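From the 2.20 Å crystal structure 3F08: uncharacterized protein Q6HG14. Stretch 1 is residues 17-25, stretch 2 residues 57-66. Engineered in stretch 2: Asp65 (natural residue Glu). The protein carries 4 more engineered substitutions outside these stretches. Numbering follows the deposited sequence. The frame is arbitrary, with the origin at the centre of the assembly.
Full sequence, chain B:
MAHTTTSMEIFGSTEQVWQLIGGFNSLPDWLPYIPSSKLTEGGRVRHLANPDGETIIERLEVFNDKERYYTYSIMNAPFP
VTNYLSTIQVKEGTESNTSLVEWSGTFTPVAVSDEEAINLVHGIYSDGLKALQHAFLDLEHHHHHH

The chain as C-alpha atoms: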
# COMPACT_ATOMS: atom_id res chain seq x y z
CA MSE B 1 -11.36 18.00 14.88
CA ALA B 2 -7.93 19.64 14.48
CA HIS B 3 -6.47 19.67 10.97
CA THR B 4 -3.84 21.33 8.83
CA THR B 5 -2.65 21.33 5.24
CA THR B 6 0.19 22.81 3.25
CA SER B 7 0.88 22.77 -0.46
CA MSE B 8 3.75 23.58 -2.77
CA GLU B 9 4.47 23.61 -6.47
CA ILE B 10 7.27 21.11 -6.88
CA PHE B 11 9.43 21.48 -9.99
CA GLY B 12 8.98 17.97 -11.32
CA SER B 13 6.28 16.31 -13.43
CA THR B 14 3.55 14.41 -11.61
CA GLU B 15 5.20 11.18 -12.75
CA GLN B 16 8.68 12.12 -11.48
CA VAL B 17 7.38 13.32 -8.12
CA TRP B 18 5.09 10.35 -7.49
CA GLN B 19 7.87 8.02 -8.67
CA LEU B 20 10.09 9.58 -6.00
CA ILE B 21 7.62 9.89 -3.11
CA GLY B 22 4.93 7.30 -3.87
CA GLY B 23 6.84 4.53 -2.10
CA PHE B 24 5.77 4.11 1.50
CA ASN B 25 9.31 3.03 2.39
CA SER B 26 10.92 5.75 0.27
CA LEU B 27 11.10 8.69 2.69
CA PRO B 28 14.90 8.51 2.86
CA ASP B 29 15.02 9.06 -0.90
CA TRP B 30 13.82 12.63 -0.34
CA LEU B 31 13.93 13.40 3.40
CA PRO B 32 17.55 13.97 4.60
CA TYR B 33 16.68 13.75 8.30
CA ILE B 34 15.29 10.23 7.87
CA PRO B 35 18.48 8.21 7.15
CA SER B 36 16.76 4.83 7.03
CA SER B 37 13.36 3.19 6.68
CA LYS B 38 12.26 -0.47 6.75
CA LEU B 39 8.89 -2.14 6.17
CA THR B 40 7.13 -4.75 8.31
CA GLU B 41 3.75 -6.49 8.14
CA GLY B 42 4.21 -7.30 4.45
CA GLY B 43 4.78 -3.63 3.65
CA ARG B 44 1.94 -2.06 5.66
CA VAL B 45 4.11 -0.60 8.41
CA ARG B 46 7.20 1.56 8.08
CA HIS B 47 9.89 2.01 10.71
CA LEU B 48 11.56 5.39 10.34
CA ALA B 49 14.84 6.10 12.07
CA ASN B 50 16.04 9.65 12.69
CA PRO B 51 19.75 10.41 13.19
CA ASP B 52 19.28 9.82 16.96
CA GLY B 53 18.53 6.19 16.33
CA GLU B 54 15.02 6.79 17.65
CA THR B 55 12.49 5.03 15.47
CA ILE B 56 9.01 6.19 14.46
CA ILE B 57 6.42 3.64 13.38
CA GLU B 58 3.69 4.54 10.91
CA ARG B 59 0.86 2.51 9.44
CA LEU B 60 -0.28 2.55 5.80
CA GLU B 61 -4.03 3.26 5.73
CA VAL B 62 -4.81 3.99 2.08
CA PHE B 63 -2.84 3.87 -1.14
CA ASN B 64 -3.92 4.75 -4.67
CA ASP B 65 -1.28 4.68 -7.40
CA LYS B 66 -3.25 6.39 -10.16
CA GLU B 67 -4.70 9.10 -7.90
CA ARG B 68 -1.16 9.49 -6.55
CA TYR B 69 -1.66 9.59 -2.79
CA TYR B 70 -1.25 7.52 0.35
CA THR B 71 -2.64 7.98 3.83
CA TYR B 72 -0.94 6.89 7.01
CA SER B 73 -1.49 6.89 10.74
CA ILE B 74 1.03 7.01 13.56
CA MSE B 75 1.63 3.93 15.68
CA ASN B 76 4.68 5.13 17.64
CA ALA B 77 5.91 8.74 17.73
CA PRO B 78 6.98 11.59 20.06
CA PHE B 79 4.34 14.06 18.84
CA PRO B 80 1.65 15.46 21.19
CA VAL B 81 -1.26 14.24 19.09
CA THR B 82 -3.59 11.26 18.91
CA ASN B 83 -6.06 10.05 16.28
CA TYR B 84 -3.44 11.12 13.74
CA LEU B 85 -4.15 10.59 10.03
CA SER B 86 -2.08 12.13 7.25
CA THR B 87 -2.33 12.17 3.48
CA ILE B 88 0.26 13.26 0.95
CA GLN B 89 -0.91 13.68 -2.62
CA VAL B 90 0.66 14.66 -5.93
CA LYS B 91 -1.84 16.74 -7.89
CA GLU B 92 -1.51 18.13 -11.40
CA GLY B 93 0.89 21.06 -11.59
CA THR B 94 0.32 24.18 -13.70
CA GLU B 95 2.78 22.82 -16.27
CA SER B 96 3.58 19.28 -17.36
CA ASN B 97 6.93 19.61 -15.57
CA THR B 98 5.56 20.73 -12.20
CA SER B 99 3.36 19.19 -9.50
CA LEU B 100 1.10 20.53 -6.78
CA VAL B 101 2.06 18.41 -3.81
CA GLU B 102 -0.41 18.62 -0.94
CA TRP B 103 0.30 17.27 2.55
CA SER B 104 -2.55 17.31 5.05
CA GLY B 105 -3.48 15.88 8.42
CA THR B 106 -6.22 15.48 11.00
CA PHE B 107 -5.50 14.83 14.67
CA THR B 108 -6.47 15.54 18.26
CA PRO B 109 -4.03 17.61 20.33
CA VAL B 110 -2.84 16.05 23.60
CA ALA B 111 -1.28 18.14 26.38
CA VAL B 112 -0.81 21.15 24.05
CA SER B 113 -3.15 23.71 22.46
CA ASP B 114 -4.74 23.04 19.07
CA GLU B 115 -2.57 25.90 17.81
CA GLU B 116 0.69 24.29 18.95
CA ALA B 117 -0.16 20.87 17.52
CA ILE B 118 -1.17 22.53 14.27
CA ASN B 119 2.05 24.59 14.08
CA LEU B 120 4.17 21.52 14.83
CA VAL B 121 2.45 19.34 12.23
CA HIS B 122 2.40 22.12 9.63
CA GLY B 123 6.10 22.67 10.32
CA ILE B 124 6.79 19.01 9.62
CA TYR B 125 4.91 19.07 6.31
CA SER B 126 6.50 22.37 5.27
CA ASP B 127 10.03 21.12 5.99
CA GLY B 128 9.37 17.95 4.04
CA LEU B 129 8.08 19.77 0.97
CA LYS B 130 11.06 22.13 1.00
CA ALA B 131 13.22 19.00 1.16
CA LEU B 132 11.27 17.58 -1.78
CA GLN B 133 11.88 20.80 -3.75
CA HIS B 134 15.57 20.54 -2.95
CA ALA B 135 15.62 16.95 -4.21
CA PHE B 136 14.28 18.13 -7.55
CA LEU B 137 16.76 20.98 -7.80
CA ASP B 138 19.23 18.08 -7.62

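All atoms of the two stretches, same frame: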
# COMPACT_ATOMS: atom_id res chain seq x y z
N VAL B 17 7.65 13.15 -9.54
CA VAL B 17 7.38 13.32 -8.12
C VAL B 17 6.77 12.10 -7.46
O VAL B 17 7.23 11.67 -6.40
CB VAL B 17 6.46 14.53 -7.88
CG1 VAL B 17 6.24 14.71 -6.37
CG2 VAL B 17 7.09 15.78 -8.48
N TRP B 18 5.72 11.53 -8.07
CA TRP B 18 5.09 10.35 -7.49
C TRP B 18 6.06 9.16 -7.54
O TRP B 18 6.05 8.31 -6.65
CB TRP B 18 3.78 10.02 -8.21
CG TRP B 18 3.11 8.80 -7.64
CD1 TRP B 18 2.95 7.58 -8.24
CD2 TRP B 18 2.53 8.68 -6.32
NE1 TRP B 18 2.31 6.71 -7.38
CE2 TRP B 18 2.04 7.35 -6.20
CE3 TRP B 18 2.37 9.55 -5.24
CZ2 TRP B 18 1.41 6.88 -5.04
CZ3 TRP B 18 1.74 9.08 -4.07
CH2 TRP B 18 1.27 7.76 -3.99
N GLN B 19 6.90 9.11 -8.57
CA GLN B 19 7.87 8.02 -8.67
C GLN B 19 8.78 8.09 -7.45
O GLN B 19 9.09 7.08 -6.82
CB GLN B 19 8.73 8.17 -9.93
CG GLN B 19 8.74 6.95 -10.86
CD GLN B 19 9.00 5.63 -10.14
OE1 GLN B 19 10.09 5.38 -9.62
NE2 GLN B 19 7.98 4.78 -10.12
N LEU B 20 9.20 9.31 -7.13
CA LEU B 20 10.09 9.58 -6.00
C LEU B 20 9.44 9.36 -4.64
O LEU B 20 9.98 8.64 -3.80
CB LEU B 20 10.59 11.03 -6.09
CG LEU B 20 11.96 11.47 -5.56
CD1 LEU B 20 11.80 12.68 -4.67
CD2 LEU B 20 12.62 10.35 -4.80
N ILE B 21 8.27 9.97 -4.42
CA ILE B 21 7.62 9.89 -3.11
C ILE B 21 6.48 8.89 -2.91
O ILE B 21 6.04 8.69 -1.79
CB ILE B 21 7.10 11.28 -2.69
CG1 ILE B 21 5.86 11.65 -3.51
CG2 ILE B 21 8.19 12.33 -2.95
CD1 ILE B 21 5.19 12.94 -3.06
N GLY B 22 6.02 8.26 -3.98
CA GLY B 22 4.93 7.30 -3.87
C GLY B 22 5.20 6.07 -3.01
O GLY B 22 4.27 5.46 -2.48
N GLY B 23 6.47 5.70 -2.89
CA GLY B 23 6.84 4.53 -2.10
C GLY B 23 6.69 4.80 -0.62
O GLY B 23 7.24 5.78 -0.10
N PHE B 24 5.97 3.94 0.07
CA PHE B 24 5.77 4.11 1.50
C PHE B 24 7.09 4.00 2.25
O PHE B 24 7.29 4.66 3.27
CB PHE B 24 4.76 3.07 2.00
CG PHE B 24 4.23 3.37 3.38
CD1 PHE B 24 3.64 4.60 3.66
CD2 PHE B 24 4.29 2.41 4.38
CE1 PHE B 24 3.13 4.88 4.93
CE2 PHE B 24 3.78 2.66 5.66
CZ PHE B 24 3.20 3.90 5.93
N ASN B 25 8.01 3.19 1.74
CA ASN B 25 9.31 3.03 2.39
C ASN B 25 10.38 3.93 1.78
O ASN B 25 11.56 3.80 2.08
CB ASN B 25 9.80 1.58 2.28
CG ASN B 25 10.88 1.26 3.30
OD1 ASN B 25 11.97 0.80 2.95
ND2 ASN B 25 10.58 1.50 4.56
N ILE B 57 7.14 4.69 14.07
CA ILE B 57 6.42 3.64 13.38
C ILE B 57 5.10 4.19 12.84
O ILE B 57 4.30 4.74 13.58
CB ILE B 57 6.14 2.46 14.33
CG1 ILE B 57 7.47 1.94 14.89
CG2 ILE B 57 5.43 1.34 13.59
CD1 ILE B 57 7.32 0.74 15.83
N GLU B 58 4.90 4.04 11.53
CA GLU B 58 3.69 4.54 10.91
C GLU B 58 2.98 3.44 10.13
O GLU B 58 3.62 2.55 9.56
CB GLU B 58 4.03 5.72 9.99
CG GLU B 58 4.91 6.75 10.68
CD GLU B 58 5.17 7.98 9.84
OE1 GLU B 58 5.22 7.87 8.59
OE2 GLU B 58 5.34 9.07 10.43
N ARG B 59 1.66 3.51 10.10
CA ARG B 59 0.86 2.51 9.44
C ARG B 59 0.21 3.00 8.15
O ARG B 59 -0.36 4.10 8.11
CB ARG B 59 -0.21 2.02 10.42
CG ARG B 59 -1.35 1.28 9.81
CD ARG B 59 -1.95 0.28 10.78
NE ARG B 59 -1.89 -1.02 10.14
CZ ARG B 59 -1.27 -2.08 10.63
NH1 ARG B 59 -0.64 -2.03 11.79
NH2 ARG B 59 -1.26 -3.20 9.92
N LEU B 60 0.33 2.20 7.08
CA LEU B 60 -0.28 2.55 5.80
C LEU B 60 -1.79 2.34 5.92
O LEU B 60 -2.23 1.23 6.26
CB LEU B 60 0.27 1.65 4.68
CG LEU B 60 -0.30 1.89 3.28
CD1 LEU B 60 0.15 3.26 2.76
CD2 LEU B 60 0.15 0.79 2.32
N GLU B 61 -2.58 3.37 5.64
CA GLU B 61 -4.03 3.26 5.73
C GLU B 61 -4.70 3.15 4.37
O GLU B 61 -5.60 2.32 4.17
CB GLU B 61 -4.62 4.47 6.47
CG GLU B 61 -4.22 4.61 7.93
CD GLU B 61 -4.80 3.51 8.81
OE1 GLU B 61 -5.77 2.85 8.39
OE2 GLU B 61 -4.28 3.32 9.93
N VAL B 62 -4.27 3.99 3.43
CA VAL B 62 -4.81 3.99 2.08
C VAL B 62 -3.69 4.26 1.09
O VAL B 62 -2.74 4.99 1.39
CB VAL B 62 -5.89 5.10 1.88
CG1 VAL B 62 -6.58 4.91 0.54
CG2 VAL B 62 -6.93 5.08 3.01
N PHE B 63 -3.81 3.66 -0.08
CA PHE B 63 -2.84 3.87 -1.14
C PHE B 63 -3.58 3.79 -2.46
O PHE B 63 -4.43 2.92 -2.66
CB PHE B 63 -1.74 2.80 -1.09
CG PHE B 63 -0.78 2.87 -2.24
CD1 PHE B 63 -1.07 2.26 -3.46
CD2 PHE B 63 0.42 3.58 -2.12
CE1 PHE B 63 -0.17 2.35 -4.55
CE2 PHE B 63 1.32 3.68 -3.19
CZ PHE B 63 1.02 3.06 -4.41
N ASN B 64 -3.29 4.73 -3.35
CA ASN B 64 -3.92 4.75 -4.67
C ASN B 64 -2.87 5.25 -5.64
O ASN B 64 -2.54 6.44 -5.65
CB ASN B 64 -5.14 5.67 -4.67
CG ASN B 64 -6.03 5.44 -5.88
OD1 ASN B 64 -7.25 5.33 -5.76
ND2 ASN B 64 -5.42 5.36 -7.06
N ASP B 65 -2.34 4.34 -6.45
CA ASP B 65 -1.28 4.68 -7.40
C ASP B 65 -1.68 5.70 -8.46
O ASP B 65 -0.97 6.67 -8.70
CB ASP B 65 -0.75 3.41 -8.09
CG ASP B 65 0.55 3.65 -8.84
OD1 ASP B 65 1.56 4.03 -8.20
OD2 ASP B 65 0.57 3.47 -10.08
N LYS B 66 -2.82 5.48 -9.11
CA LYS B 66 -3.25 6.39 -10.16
C LYS B 66 -3.74 7.75 -9.66
O LYS B 66 -3.64 8.74 -10.39
CB LYS B 66 -4.31 5.72 -11.03
CG LYS B 66 -3.79 4.45 -11.71
CD LYS B 66 -2.56 4.74 -12.56
CE LYS B 66 -1.93 3.46 -13.14
NZ LYS B 66 -1.19 2.63 -12.12

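Two aromatic side chains of stretch 1, Trp18 and Phe24, carry most of this contact with the strand 57-64 and the turn after it. Both have chi1 near t, and both CA-to-CB bonds point toward the strand.

Trp18 sits on the helix. Its t rotamer (chi1 180°, chi2 -111°) extends the indole to the end of the strand. There NE1 donates a hydrogen bond to OD1 of Asp65, at 2.9 Å and nearly straight (172°). The acceptor lies near the plane of the indole, where the N-H points. Asp65 is an engineered residue. Its CA-to-CB bond runs sideways, but with chi1 at -167° the carboxylate comes nearer the helix. Its other oxygen, OD2, forms a salt bridge with NZ of Lys66 at 2.8 Å.

The t rotamer of Phe63 (174°) brings its ring beside the indole. Trp18 CZ2 and Phe63 CE2 are 3.7 Å apart, and the ring planes meet obliquely at 40°. Gly22 O approaches the edge of the Phe63 ring, 3.5 Å from CE2.

Phe24 (chi1 -166°, chi2 54°) reaches the strand backbone, with CZ 3.5 Å from Leu60 N. Leu60 CB lies over one face of its ring, 3.8 Å from Phe24 CE2, in a CH-pi contact. Glu58 O lies at the ring edge, 3.9 Å from Phe24 CZ.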